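Side-chain contacts in zinc transport protein ZntB (Vibrio parahaemolyticus RIMD 2210633, PDB 3CK6), which probably works as a zinc:proton symporter that takes up zinc across the inner membrane, with a cytoplasmic domain that assembles into a funnel-shaped homopentamer: residues E93-I98 / K184-P189; D150-T155 / Q177-S182; G83-E88 / R111-R116; Q140-L145 / Y192-L197. The protein carries 1 engineered substitution. One frame throughout, in Å; residues are numbered along the deposited sequence. Where two conformers were deposited one is given.

Contact 1: E93-I98 / K184-P189; sequences EDMLSI and KRFIRP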
loop_
_atom_site.group_PDB
_atom_site.type_symbol
_atom_site.label_atom_id
_atom_site.label_comp_id
_atom_site.label_asym_id
_atom_site.label_seq_id
_atom_site.Cartn_x
_atom_site.Cartn_y
_atom_site.Cartn_z
ATOM N N GLU E 93 3.309 -7.190 27.692
ATOM C CA GLU E 93 3.035 -7.298 26.250
ATOM C C GLU E 93 1.915 -8.285 25.904
ATOM O O GLU E 93 1.437 -8.282 24.770
ATOM C CB GLU E 93 4.305 -7.653 25.457
ATOM C CG GLU E 93 4.717 -9.111 25.551
ATOM C CD GLU E 93 5.800 -9.342 26.595
ATOM O OE1 GLU E 93 6.016 -8.452 27.454
ATOM O OE2 GLU E 93 6.446 -10.411 26.540
ATOM N N ASP E 94 1.502 -9.111 26.864
ATOM C CA ASP E 94 0.290 -9.944 26.713
ATOM C C ASP E 94 -0.949 -9.110 27.048
ATOM O O ASP E 94 -1.614 -9.271 28.084
ATOM C CB ASP E 94 0.386 -11.198 27.558
ATOM C CG ASP E 94 1.639 -12.003 27.246
ATOM O OD1 ASP E 94 2.113 -11.965 26.074
ATOM O OD2 ASP E 94 2.154 -12.651 28.182
HETATM N N MSE E 95 -1.242 -8.203 26.131
HETATM C CA MSE E 95 -2.152 -7.103 26.383
HETATM C C MSE E 95 -3.570 -7.559 26.670
HETATM O O MSE E 95 -4.046 -8.537 26.087
HETATM C CB MSE E 95 -2.151 -6.148 25.188
HETATM C CG MSE E 95 -0.761 -5.682 24.811
HETATM SE SE MSE E 95 -0.883 -4.320 23.434
HETATM C CE MSE E 95 -1.692 -2.886 24.424
ATOM N N LEU E 96 -4.215 -6.843 27.585
ATOM C CA LEU E 96 -5.600 -7.088 27.990
ATOM C C LEU E 96 -6.603 -6.499 27.016
ATOM O O LEU E 96 -6.403 -5.395 26.495
ATOM C CB LEU E 96 -5.863 -6.508 29.384
ATOM C CG LEU E 96 -5.396 -5.078 29.728
ATOM C CD1 LEU E 96 -6.323 -3.966 29.223
ATOM C CD2 LEU E 96 -5.156 -4.943 31.243
ATOM N N SER E 97 -7.705 -7.215 26.812
ATOM C CA SER E 97 -8.799 -6.710 25.988
ATOM C C SER E 97 -9.896 -6.076 26.858
ATOM O O SER E 97 -10.398 -6.706 27.802
ATOM C CB SER E 97 -9.380 -7.831 25.137
ATOM O OG SER E 97 -10.413 -7.298 24.333
ATOM N N ILE E 98 -10.241 -4.831 26.527
ATOM C CA ILE E 98 -11.333 -4.102 27.165
ATOM C C ILE E 98 -12.437 -3.972 26.098
ATOM O O ILE E 98 -12.209 -3.430 25.010
ATOM C CB ILE E 98 -10.892 -2.696 27.635
ATOM C CG1 ILE E 98 -9.793 -2.742 28.710
ATOM C CG2 ILE E 98 -12.142 -1.840 28.090
ATOM C CD1 ILE E 98 -10.134 -3.573 29.934
ATOM N N LYS E 184 2.617 -4.547 18.681
ATOM C CA LYS E 184 2.233 -4.042 17.352
ATOM C C LYS E 184 0.999 -4.782 16.825
ATOM O O LYS E 184 0.133 -4.179 16.185
ATOM C CB LYS E 184 3.383 -4.175 16.362
ATOM C CG LYS E 184 2.973 -3.869 14.921
ATOM C CD LYS E 184 4.182 -4.014 13.995
ATOM C CE LYS E 184 3.774 -3.797 12.536
ATOM N NZ LYS E 184 4.979 -3.601 11.680
ATOM N N ARG E 185 0.935 -6.079 17.132
ATOM C CA ARG E 185 -0.174 -6.952 16.753
ATOM C C ARG E 185 -1.543 -6.330 17.058
ATOM O O ARG E 185 -2.490 -6.479 16.276
ATOM C CB ARG E 185 -0.032 -8.309 17.460
ATOM C CG ARG E 185 -1.192 -9.289 17.251
ATOM C CD ARG E 185 -1.042 -10.469 18.193
ATOM N NE ARG E 185 -2.061 -11.497 17.985
ATOM C CZ ARG E 185 -2.164 -12.602 18.707
ATOM N NH1 ARG E 185 -1.288 -12.836 19.697
ATOM N NH2 ARG E 185 -3.138 -13.496 18.428
ATOM N N PHE E 186 -1.630 -5.636 18.190
ATOM C CA PHE E 186 -2.884 -5.002 18.636
ATOM C C PHE E 186 -2.942 -3.483 18.463
ATOM O O PHE E 186 -4.025 -2.895 18.352
ATOM C CB PHE E 186 -3.135 -5.355 20.088
ATOM C CG PHE E 186 -3.268 -6.844 20.319
ATOM C CD1 PHE E 186 -4.271 -7.565 19.670
ATOM C CD2 PHE E 186 -2.379 -7.514 21.143
ATOM C CE1 PHE E 186 -4.419 -8.944 19.869
ATOM C CE2 PHE E 186 -2.512 -8.910 21.347
ATOM C CZ PHE E 186 -3.543 -9.614 20.700
ATOM N N ILE E 187 -1.786 -2.848 18.489
ATOM C CA ILE E 187 -1.766 -1.398 18.479
ATOM C C ILE E 187 -2.054 -0.805 17.100
ATOM O O ILE E 187 -2.697 0.231 16.993
ATOM C CB ILE E 187 -0.538 -0.861 19.235
ATOM C CG1 ILE E 187 -0.778 -1.158 20.721
ATOM C CG2 ILE E 187 -0.367 0.633 19.020
ATOM C CD1 ILE E 187 0.290 -0.647 21.641
ATOM N N ARG E 188 -1.641 -1.512 16.049
ATOM C CA ARG E 188 -2.061 -1.169 14.688
ATOM C C ARG E 188 -3.612 -1.172 14.531
ATOM O O ARG E 188 -4.198 -0.139 14.172
ATOM C CB ARG E 188 -1.347 -2.078 13.675
ATOM C CG ARG E 188 -1.457 -1.637 12.222
ATOM C CD ARG E 188 -0.211 -2.080 11.436
ATOM N NE ARG E 188 0.348 -0.973 10.646
ATOM C CZ ARG E 188 1.303 -0.140 11.066
ATOM N NH1 ARG E 188 1.719 0.839 10.266
ATOM N NH2 ARG E 188 1.847 -0.274 12.280
ATOM N N PRO E 189 -4.297 -2.309 14.836
ATOM C CA PRO E 189 -5.782 -2.293 14.845
ATOM C C PRO E 189 -6.430 -1.235 15.748
ATOM O O PRO E 189 -7.503 -0.717 15.400
ATOM C CB PRO E 189 -6.148 -3.680 15.393
ATOM C CG PRO E 189 -5.015 -4.519 15.130
ATOM C CD PRO E 189 -3.773 -3.659 15.125
#

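Contact 2: D150-T155 / Q177-S182; sequences DLYLDT and QKALIS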
loop_
_atom_site.group_PDB
_atom_site.type_symbol
_atom_site.label_atom_id
_atom_site.label_comp_id
_atom_site.label_asym_id
_atom_site.label_seq_id
_atom_site.Cartn_x
_atom_site.Cartn_y
_atom_site.Cartn_z
ATOM N N ASP E 150 2.460 4.211 26.234
ATOM C CA ASP E 150 3.626 5.098 26.200
ATOM C C ASP E 150 4.610 4.778 27.318
ATOM O O ASP E 150 5.800 4.680 27.062
ATOM C CB ASP E 150 3.221 6.577 26.296
ATOM C CG ASP E 150 2.960 7.207 24.933
ATOM O OD1 ASP E 150 3.639 6.817 23.958
ATOM O OD2 ASP E 150 2.081 8.112 24.841
ATOM N N LEU E 151 4.114 4.620 28.549
ATOM C CA LEU E 151 4.981 4.352 29.703
ATOM C C LEU E 151 5.752 3.060 29.509
ATOM O O LEU E 151 6.948 3.010 29.797
ATOM C CB LEU E 151 4.204 4.308 31.037
ATOM C CG LEU E 151 3.939 5.645 31.750
ATOM C CD1 LEU E 151 2.761 5.548 32.724
ATOM C CD2 LEU E 151 5.199 6.206 32.468
ATOM N N TYR E 152 5.074 2.023 29.012
ATOM C CA TYR E 152 5.749 0.763 28.711
ATOM C C TYR E 152 6.796 0.924 27.605
ATOM O O TYR E 152 7.916 0.422 27.724
ATOM C CB TYR E 152 4.749 -0.345 28.367
ATOM C CG TYR E 152 5.390 -1.655 27.969
ATOM C CD1 TYR E 152 6.108 -2.416 28.892
ATOM C CD2 TYR E 152 5.270 -2.139 26.667
ATOM C CE1 TYR E 152 6.698 -3.619 28.511
ATOM C CE2 TYR E 152 5.849 -3.343 26.288
ATOM C CZ TYR E 152 6.555 -4.072 27.205
ATOM O OH TYR E 152 7.127 -5.266 26.812
ATOM N N LEU E 153 6.428 1.624 26.538
ATOM C CA LEU E 153 7.362 1.872 25.442
ATOM C C LEU E 153 8.642 2.559 25.907
ATOM O O LEU E 153 9.706 2.284 25.366
ATOM C CB LEU E 153 6.712 2.642 24.289
ATOM C CG LEU E 153 5.814 1.784 23.392
ATOM C CD1 LEU E 153 5.075 2.640 22.353
ATOM C CD2 LEU E 153 6.598 0.617 22.736
ATOM N N ASP E 154 8.530 3.416 26.924
ATOM C CA ASP E 154 9.680 4.054 27.568
ATOM C C ASP E 154 10.656 3.030 28.138
ATOM O O ASP E 154 11.847 3.252 28.083
ATOM C CB ASP E 154 9.250 4.993 28.700
ATOM C CG ASP E 154 8.669 6.307 28.200
ATOM O OD1 ASP E 154 8.901 6.667 27.021
ATOM O OD2 ASP E 154 7.976 6.982 29.004
ATOM N N THR E 155 10.139 1.930 28.695
ATOM C CA THR E 155 10.982 0.876 29.261
ATOM C C THR E 155 11.720 0.159 28.140
ATOM O O THR E 155 12.839 -0.308 28.323
ATOM C CB THR E 155 10.178 -0.159 30.095
ATOM O OG1 THR E 155 9.389 -0.991 29.233
ATOM C CG2 THR E 155 9.285 0.523 31.107
ATOM N N GLN E 177 12.434 -6.977 20.733
ATOM C CA GLN E 177 11.695 -7.189 19.500
ATOM C C GLN E 177 10.455 -8.061 19.692
ATOM O O GLN E 177 9.419 -7.793 19.085
ATOM C CB GLN E 177 12.582 -7.786 18.415
ATOM C CG GLN E 177 12.297 -7.145 17.037
ATOM C CD GLN E 177 12.098 -8.172 15.935
ATOM O OE1 GLN E 177 11.191 -8.035 15.094
ATOM N NE2 GLN E 177 12.936 -9.211 15.935
ATOM N N LYS E 178 10.580 -9.109 20.515
ATOM C CA LYS E 178 9.431 -9.930 20.883
ATOM C C LYS E 178 8.346 -9.070 21.529
ATOM O O LYS E 178 7.157 -9.217 21.225
ATOM C CB LYS E 178 9.835 -11.078 21.824
ATOM C CG LYS E 178 8.640 -11.848 22.448
ATOM C CD LYS E 178 7.732 -12.560 21.411
ATOM C CE LYS E 178 8.244 -13.955 21.041
ATOM N NZ LYS E 178 8.070 -14.963 22.134
ATOM N N ALA E 179 8.763 -8.186 22.431
ATOM C CA ALA E 179 7.837 -7.289 23.096
ATOM C C ALA E 179 7.155 -6.369 22.094
ATOM O O ALA E 179 5.937 -6.215 22.130
ATOM C CB ALA E 179 8.559 -6.499 24.175
ATOM N N LEU E 180 7.940 -5.801 21.177
ATOM C CA LEU E 180 7.441 -4.869 20.167
ATOM C C LEU E 180 6.479 -5.524 19.187
ATOM O O LEU E 180 5.419 -4.970 18.962
ATOM C CB LEU E 180 8.585 -4.174 19.414
ATOM C CG LEU E 180 9.439 -3.164 20.192
ATOM C CD1 LEU E 180 10.803 -2.973 19.514
ATOM C CD2 LEU E 180 8.682 -1.828 20.300
ATOM N N ILE E 181 6.807 -6.693 18.624
ATOM C CA ILE E 181 5.843 -7.335 17.700
ATOM C C ILE E 181 4.546 -7.779 18.382
ATOM O O ILE E 181 3.465 -7.681 17.771
ATOM C CB ILE E 181 6.421 -8.438 16.784
ATOM C CG1 ILE E 181 6.813 -9.682 17.595
ATOM C CG2 ILE E 181 7.586 -7.857 15.928
ATOM C CD1 ILE E 181 7.035 -10.987 16.761
ATOM N N SER E 182 4.649 -8.208 19.644
ATOM C CA SER E 182 3.478 -8.537 20.464
ATOM C C SER E 182 2.553 -7.323 20.639
ATOM O O SER E 182 1.336 -7.469 20.506
ATOM C CB SER E 182 3.880 -9.114 21.824
ATOM O OG SER E 182 4.680 -10.281 21.687
#

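Contact 3: G83-E88 / R111-R116; sequences GINMNE and RKIPSR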
loop_
_atom_site.group_PDB
_atom_site.type_symbol
_atom_site.label_atom_id
_atom_site.label_comp_id
_atom_site.label_asym_id
_atom_site.label_seq_id
_atom_site.Cartn_x
_atom_site.Cartn_y
_atom_site.Cartn_z
ATOM N N GLY E 83 -4.878 -2.917 26.216
ATOM C CA GLY E 83 -3.989 -2.166 27.094
ATOM C C GLY E 83 -2.880 -3.038 27.641
ATOM O O GLY E 83 -2.957 -4.271 27.572
ATOM N N ILE E 84 -1.858 -2.393 28.195
ATOM C CA ILE E 84 -0.733 -3.100 28.861
ATOM C C ILE E 84 -1.244 -3.959 30.031
ATOM O O ILE E 84 -2.117 -3.548 30.785
ATOM C CB ILE E 84 0.343 -2.093 29.334
ATOM C CG1 ILE E 84 0.876 -1.286 28.145
ATOM C CG2 ILE E 84 1.547 -2.801 30.025
ATOM C CD1 ILE E 84 1.539 -2.152 27.032
ATOM N N ASN E 85 -0.701 -5.167 30.158
ATOM C CA ASN E 85 -1.084 -6.085 31.215
ATOM C C ASN E 85 -0.147 -5.836 32.397
ATOM O O ASN E 85 1.007 -6.273 32.358
ATOM C CB ASN E 85 -0.925 -7.513 30.695
ATOM C CG ASN E 85 -1.581 -8.550 31.591
ATOM O OD1 ASN E 85 -1.777 -8.330 32.797
ATOM N ND2 ASN E 85 -1.931 -9.699 31.000
HETATM N N MSE E 86 -0.619 -5.125 33.428
HETATM C CA MSE E 86 0.249 -4.796 34.573
HETATM C C MSE E 86 -0.072 -5.644 35.799
HETATM O O MSE E 86 0.077 -5.214 36.955
HETATM C CB MSE E 86 0.238 -3.299 34.914
HETATM C CG MSE E 86 1.214 -2.431 34.106
HETATM SE SE MSE E 86 2.963 -3.192 33.670
HETATM C CE MSE E 86 3.623 -3.578 35.456
ATOM N N ASN E 87 -0.476 -6.889 35.537
ATOM C CA ASN E 87 -0.843 -7.833 36.569
ATOM C C ASN E 87 0.228 -8.930 36.750
ATOM O O ASN E 87 1.024 -9.182 35.839
ATOM C CB ASN E 87 -2.215 -8.407 36.234
ATOM C CG ASN E 87 -3.292 -7.315 36.161
ATOM O OD1 ASN E 87 -3.814 -6.885 37.189
ATOM N ND2 ASN E 87 -3.609 -6.850 34.943
ATOM N N GLU E 88 0.266 -9.563 37.922
ATOM C CA GLU E 88 1.338 -10.533 38.210
ATOM C C GLU E 88 1.081 -11.850 37.464
ATOM O O GLU E 88 -0.075 -12.160 37.142
ATOM C CB GLU E 88 1.521 -10.742 39.715
ATOM C CG GLU E 88 0.393 -11.479 40.436
ATOM C CD GLU E 88 0.874 -12.178 41.704
ATOM O OE1 GLU E 88 2.069 -12.052 42.060
ATOM O OE2 GLU E 88 0.056 -12.869 42.348
ATOM N N ARG E 111 -14.068 -6.414 31.377
ATOM C CA ARG E 111 -12.661 -6.694 31.541
ATOM C C ARG E 111 -12.451 -8.154 31.941
ATOM O O ARG E 111 -13.356 -8.814 32.455
ATOM C CB ARG E 111 -12.061 -5.757 32.612
ATOM C CG ARG E 111 -12.587 -6.018 34.039
ATOM C CD ARG E 111 -11.437 -6.262 34.968
ATOM N NE ARG E 111 -11.801 -6.736 36.304
ATOM C CZ ARG E 111 -11.674 -5.999 37.409
ATOM N NH1 ARG E 111 -11.221 -4.745 37.330
ATOM N NH2 ARG E 111 -12.008 -6.503 38.592
ATOM N N LYS E 112 -11.240 -8.646 31.711
ATOM C CA LYS E 112 -10.836 -9.956 32.212
ATOM C C LYS E 112 -9.936 -9.729 33.425
ATOM O O LYS E 112 -10.117 -10.328 34.468
ATOM C CB LYS E 112 -10.094 -10.740 31.131
ATOM C CG LYS E 112 -9.468 -12.082 31.644
ATOM C CD LYS E 112 -9.248 -13.051 30.501
ATOM C CE LYS E 112 -7.841 -12.932 29.916
ATOM N NZ LYS E 112 -7.526 -14.095 29.015
ATOM N N ILE E 113 -8.978 -8.836 33.270
ATOM C CA ILE E 113 -8.010 -8.541 34.318
ATOM C C ILE E 113 -7.884 -7.028 34.386
ATOM O O ILE E 113 -8.033 -6.383 33.369
ATOM C CB ILE E 113 -6.648 -9.162 33.973
ATOM C CG1 ILE E 113 -6.400 -9.041 32.459
ATOM C CG2 ILE E 113 -6.653 -10.605 34.365
ATOM C CD1 ILE E 113 -5.016 -8.608 32.079
ATOM N N PRO E 114 -7.649 -6.470 35.588
ATOM C CA PRO E 114 -7.663 -5.016 35.776
ATOM C C PRO E 114 -6.723 -4.223 34.858
ATOM O O PRO E 114 -5.632 -4.681 34.527
ATOM C CB PRO E 114 -7.266 -4.858 37.242
ATOM C CG PRO E 114 -7.742 -6.131 37.884
ATOM C CD PRO E 114 -7.406 -7.173 36.866
ATOM N N SER E 115 -7.215 -3.060 34.431
ATOM C CA SER E 115 -6.461 -2.064 33.671
ATOM C C SER E 115 -6.145 -0.906 34.621
ATOM O O SER E 115 -7.045 -0.389 35.289
ATOM C CB SER E 115 -7.320 -1.600 32.487
ATOM O OG SER E 115 -7.106 -0.223 32.132
ATOM N N ARG E 116 -4.877 -0.503 34.676
ATOM C CA ARG E 116 -4.465 0.612 35.517
ATOM C C ARG E 116 -5.146 1.910 35.048
ATOM O O ARG E 116 -5.549 2.710 35.869
ATOM C CB ARG E 116 -2.937 0.759 35.552
ATOM C CG ARG E 116 -2.455 1.983 36.322
ATOM C CD ARG E 116 -1.978 1.668 37.742
ATOM N NE ARG E 116 -3.050 1.286 38.671
ATOM C CZ ARG E 116 -3.452 2.014 39.720
ATOM N NH1 ARG E 116 -2.892 3.191 39.988
ATOM N NH2 ARG E 116 -4.423 1.559 40.507
HETATM O O HOH W 1 -3.026 -3.704 33.813
HETATM O O HOH W 2 -2.335 -1.289 32.689
#

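Contact 4: Q140-L145 / Y192-L197; sequences QIIEGL and YAIRDL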
loop_
_atom_site.group_PDB
_atom_site.type_symbol
_atom_site.label_atom_id
_atom_site.label_comp_id
_atom_site.label_asym_id
_atom_site.label_seq_id
_atom_site.Cartn_x
_atom_site.Cartn_y
_atom_site.Cartn_z
ATOM N N GLN E 140 -11.368 9.491 28.131
ATOM C CA GLN E 140 -10.359 9.200 29.162
ATOM C C GLN E 140 -9.906 7.743 29.163
ATOM O O GLN E 140 -8.741 7.464 29.423
ATOM C CB GLN E 140 -10.863 9.583 30.546
ATOM C CG GLN E 140 -10.936 11.096 30.784
ATOM C CD GLN E 140 -11.152 11.453 32.246
ATOM O OE1 GLN E 140 -11.041 10.600 33.137
ATOM N NE2 GLN E 140 -11.482 12.720 32.502
ATOM N N ILE E 141 -10.810 6.815 28.876
ATOM C CA ILE E 141 -10.418 5.401 28.743
ATOM C C ILE E 141 -9.402 5.229 27.600
ATOM O O ILE E 141 -8.328 4.630 27.786
ATOM C CB ILE E 141 -11.646 4.464 28.535
ATOM C CG1 ILE E 141 -12.557 4.486 29.777
ATOM C CG2 ILE E 141 -11.182 2.999 28.213
ATOM C CD1 ILE E 141 -13.959 3.858 29.552
ATOM N N ILE E 142 -9.738 5.777 26.430
ATOM C CA ILE E 142 -8.880 5.702 25.247
ATOM C C ILE E 142 -7.511 6.342 25.543
ATOM O O ILE E 142 -6.466 5.703 25.366
ATOM C CB ILE E 142 -9.595 6.315 23.991
ATOM C CG1 ILE E 142 -10.781 5.444 23.570
ATOM C CG2 ILE E 142 -8.634 6.475 22.830
ATOM C CD1 ILE E 142 -11.788 6.155 22.687
ATOM N N GLU E 143 -7.507 7.587 26.029
ATOM C CA GLU E 143 -6.249 8.258 26.347
ATOM C C GLU E 143 -5.490 7.605 27.514
ATOM O O GLU E 143 -4.253 7.604 27.529
ATOM C CB GLU E 143 -6.448 9.751 26.620
ATOM C CG GLU E 143 -6.814 10.562 25.377
ATOM C CD GLU E 143 -5.596 10.965 24.517
ATOM O OE1 GLU E 143 -4.704 10.114 24.263
ATOM O OE2 GLU E 143 -5.545 12.147 24.072
ATOM N N GLY E 144 -6.220 7.077 28.494
ATOM C CA GLY E 144 -5.571 6.396 29.618
ATOM C C GLY E 144 -4.775 5.187 29.131
ATOM O O GLY E 144 -3.624 5.004 29.515
ATOM N N LEU E 145 -5.412 4.369 28.288
ATOM C CA LEU E 145 -4.782 3.203 27.655
ATOM C C LEU E 145 -3.548 3.589 26.817
ATOM O O LEU E 145 -2.505 2.934 26.930
ATOM C CB LEU E 145 -5.804 2.412 26.829
ATOM C CG LEU E 145 -6.920 1.665 27.578
ATOM C CD1 LEU E 145 -7.947 1.111 26.599
ATOM C CD2 LEU E 145 -6.362 0.564 28.462
ATOM N N TYR E 192 -6.848 1.979 13.936
ATOM C CA TYR E 192 -7.972 1.926 13.022
ATOM C C TYR E 192 -9.331 1.952 13.739
ATOM O O TYR E 192 -10.269 2.535 13.215
ATOM C CB TYR E 192 -7.873 0.760 12.041
ATOM C CG TYR E 192 -6.534 0.657 11.318
ATOM C CD1 TYR E 192 -5.917 -0.587 11.150
ATOM C CD2 TYR E 192 -5.870 1.798 10.838
ATOM C CE1 TYR E 192 -4.686 -0.703 10.504
ATOM C CE2 TYR E 192 -4.615 1.690 10.186
ATOM C CZ TYR E 192 -4.045 0.431 10.029
ATOM O OH TYR E 192 -2.821 0.278 9.400
ATOM N N ALA E 193 -9.415 1.333 14.923
ATOM C CA ALA E 193 -10.633 1.301 15.736
ATOM C C ALA E 193 -11.000 2.722 16.177
ATOM O O ALA E 193 -12.159 3.144 16.065
ATOM C CB ALA E 193 -10.459 0.380 16.957
ATOM N N ILE E 194 -9.992 3.475 16.612
ATOM C CA ILE E 194 -10.193 4.866 17.001
ATOM C C ILE E 194 -10.570 5.740 15.792
ATOM O O ILE E 194 -11.456 6.604 15.888
ATOM C CB ILE E 194 -8.964 5.418 17.805
ATOM C CG1 ILE E 194 -8.845 4.665 19.145
ATOM C CG2 ILE E 194 -9.098 6.988 18.014
ATOM C CD1 ILE E 194 -7.444 4.711 19.822
ATOM N N ARG E 195 -9.917 5.519 14.651
ATOM C CA ARG E 195 -10.307 6.224 13.426
ATOM C C ARG E 195 -11.775 5.955 13.107
ATOM O O ARG E 195 -12.539 6.891 12.847
ATOM C CB ARG E 195 -9.455 5.801 12.231
ATOM C CG ARG E 195 -9.744 6.616 10.948
ATOM C CD ARG E 195 -9.251 5.872 9.731
ATOM N NE ARG E 195 -9.901 4.566 9.622
ATOM C CZ ARG E 195 -9.336 3.487 9.087
ATOM N NH1 ARG E 195 -8.106 3.550 8.593
ATOM N NH2 ARG E 195 -10.000 2.341 9.043
ATOM N N ASP E 196 -12.139 4.671 13.147
ATOM C CA ASP E 196 -13.482 4.227 12.840
ATOM C C ASP E 196 -14.501 4.813 13.797
ATOM O O ASP E 196 -15.557 5.226 13.371
ATOM C CB ASP E 196 -13.574 2.698 12.833
ATOM C CG ASP E 196 -12.884 2.076 11.631
ATOM O OD1 ASP E 196 -12.440 2.816 10.720
ATOM O OD2 ASP E 196 -12.776 0.837 11.596
ATOM N N LEU E 197 -14.169 4.840 15.085
ATOM C CA LEU E 197 -15.031 5.457 16.064
ATOM C C LEU E 197 -15.275 6.919 15.692
ATOM O O LEU E 197 -16.408 7.381 15.723
ATOM C CB LEU E 197 -14.420 5.369 17.452
ATOM C CG LEU E 197 -15.060 6.231 18.542
ATOM C CD1 LEU E 197 -16.432 5.673 18.915
ATOM C CD2 LEU E 197 -14.116 6.221 19.742
#

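Contact 1: E93-I98 / K184-P189
M95, a selenomethionine, is the one residue of E93-I98 that meets K184-P189: its SE reaches both F186 CB and I187 CG1, each at 4.2 Å, while its CE meets I187 alone. Toward the F186 ring itself the approach is a long, oblique Met-aromatic contact, with M95 SE 5.5 Å from the F186 centroid and 75° off the ring normal, so that selenium is far from the ring axis. The bend at chi3 (68°) turns the terminal methyl off the line of the extended chain, and M95 CE settles 4.1 Å from I187 CD1; the M95 chain runs across I187. M95 and F186 instead lie alongside, pointing opposite ways. All three residues are buried, and the contact is apolar.

Further out, R185 CD rests 3.6 Å above one face of the F186 ring, offset toward the rim, and R82 makes a cation-pi contact with the same ring. I149 of helix 134-161 touches both M95 and I187, while I219 and I222 of helix 209-246 also pack on I187. The contact thus joins the residue just ahead of strand 96-103 to helix 173-199, with the two other long helices alongside.

Contact 2: D150-T155 / Q177-S182
Y152 and L153 of helix 134-161 face A179 and L180 of helix 173-199, in the antiparallel helix pair of the CorA-like cytoplasmic domain. The contact is a narrow one, burying 111 Å² in all, and each residue has a single partner across it. Y152 swings its ring over to the other helix because CG stands anti to the backbone N (chi1 177°), and the phenol oxygen leads: Y152 OH comes to 3.2 Å from A179 CB. That methyl lies at the ring edge, near the ring plane, so the meeting is at the edge, led by the hydroxyl. Beside it, L153 CD2 and L180 CD2 touch at 4.0 Å, one methyl branch from each leucine, the two side chains crossing at a slant.

One hydroxyl folds back onto its own helix. S182 OG donates to K178 O over 2.7 Å, with the donor tilted 29° from the carbonyl plane, and S182 N reaches the same carbonyl oxygen from the opposite face of that plane, so one oxygen is held by two bonds.

Outside the pair, I84, P92 and E93 pack on Y152. Helix 209-246 supplies I222 against L153 and Y229 against L180. Along helix 173-199, S182 packs on F228 and I181 on G231 of a neighbouring subunit, so helix 134-161 carries loop contacts through Y152, and helix 173-199 borders the neighbouring subunit.

Contact 3: G83-E88 / R111-R116
The N87 amide holds both of its N-H partners in its own plane: P114 O across the contact and N85 OD1 within its own loop. N87 ND2 donates to P114 O over 3.0 Å at a nearly straight 176°, and the acceptor is met in its carbonyl plane. The bond to N85 OD1 is longer, 3.2 Å from N87 ND2, with the donor tilted 33° from the plane of that carbonyl. At its other corner, N87 OD1 stands 3.6 Å from P114 CD. I113 CG1 stands between the backbone N and the carbonyl carbon (chi1 38°), bringing I113 CD1 over the N85 amide, 3.3 Å from OD1 and 3.4 Å from ND2 of N85, while N85 ND2 donates to D94 O. P114 CG lies over one face of the R111 guanidinium, offset toward the rim, and E37 forms a salt bridge with R111.

These loops follow strands 77-83 and 106-111 of the mixed sheet, and S115 is the N-cap of helix 116-126, its OG bonded to I118 N. N87 N also reaches N85 OD1 weakly, in the spacing of an Asx turn. One water donates to I84 O and, over 2.9 Å, to P114 O while accepting from M86 N; a second donates to I84 O and accepts weakly from R116 N.

Contact 4: Q140-L145 / Y192-L197
I142 meets both I194 and L197, and its two branches divide them. At CB the chain forks. CG2 stands anti to the backbone N and takes I194: I142 CG2 is 3.7 Å from I194 CD1 and 4.1 Å from I194 CG1, so it lies against the end of that longer branch. The other fork, CG1, stands anti to the carbonyl carbon (chi1 -68°) and carries the chain on to CD1, which reaches L197 CD2 at 3.8 Å. The two pairs differ in approach. I142 and I194 lie alongside, pointing opposite ways, whereas I142 and L197 meet end to end; L197 CG stands anti to its backbone N (chi1 167°), which carries CD2 out to I142 CD1. All three residues are buried, and the join is apolar throughout.

Next along helix 173-199, R195 grips D196 side-on in a salt bridge. R195 NH2 lies 3.0 Å from D196 OD1, and NE of the same arginine shares that oxygen from the same face of the carboxylate plane. R195 also packs on H216.

Helices 134-161 and 173-199 run antiparallel here. Y212 of helix 209-246 touches both I142 and L197, while strand 77-83 supplies L81 against I142 and F77 against L197, so the apolar cluster lies between the sheet and helix 209-246.

Contacts 2 and 4 join the same two antiparallel helices, 134-161 and 173-199, at points whose centres are about 19 Å apart; contact 1 sits between them on helix 173-199, its centre about 11 Å from contact 2 and about 12 Å from contact 4. Along the chain contact 3 begins first and crosses contact 1, while contact 2 is nested within the loops closed by contacts 1 and 4. Contact 3 borders contact 1 through L96 N to G83 O, and contact 4 through L145 against S115. Together they tie the mixed sheet to the helices; at contacts 1 and 2, helix 173-199 borders a neighbouring subunit of the pentamer.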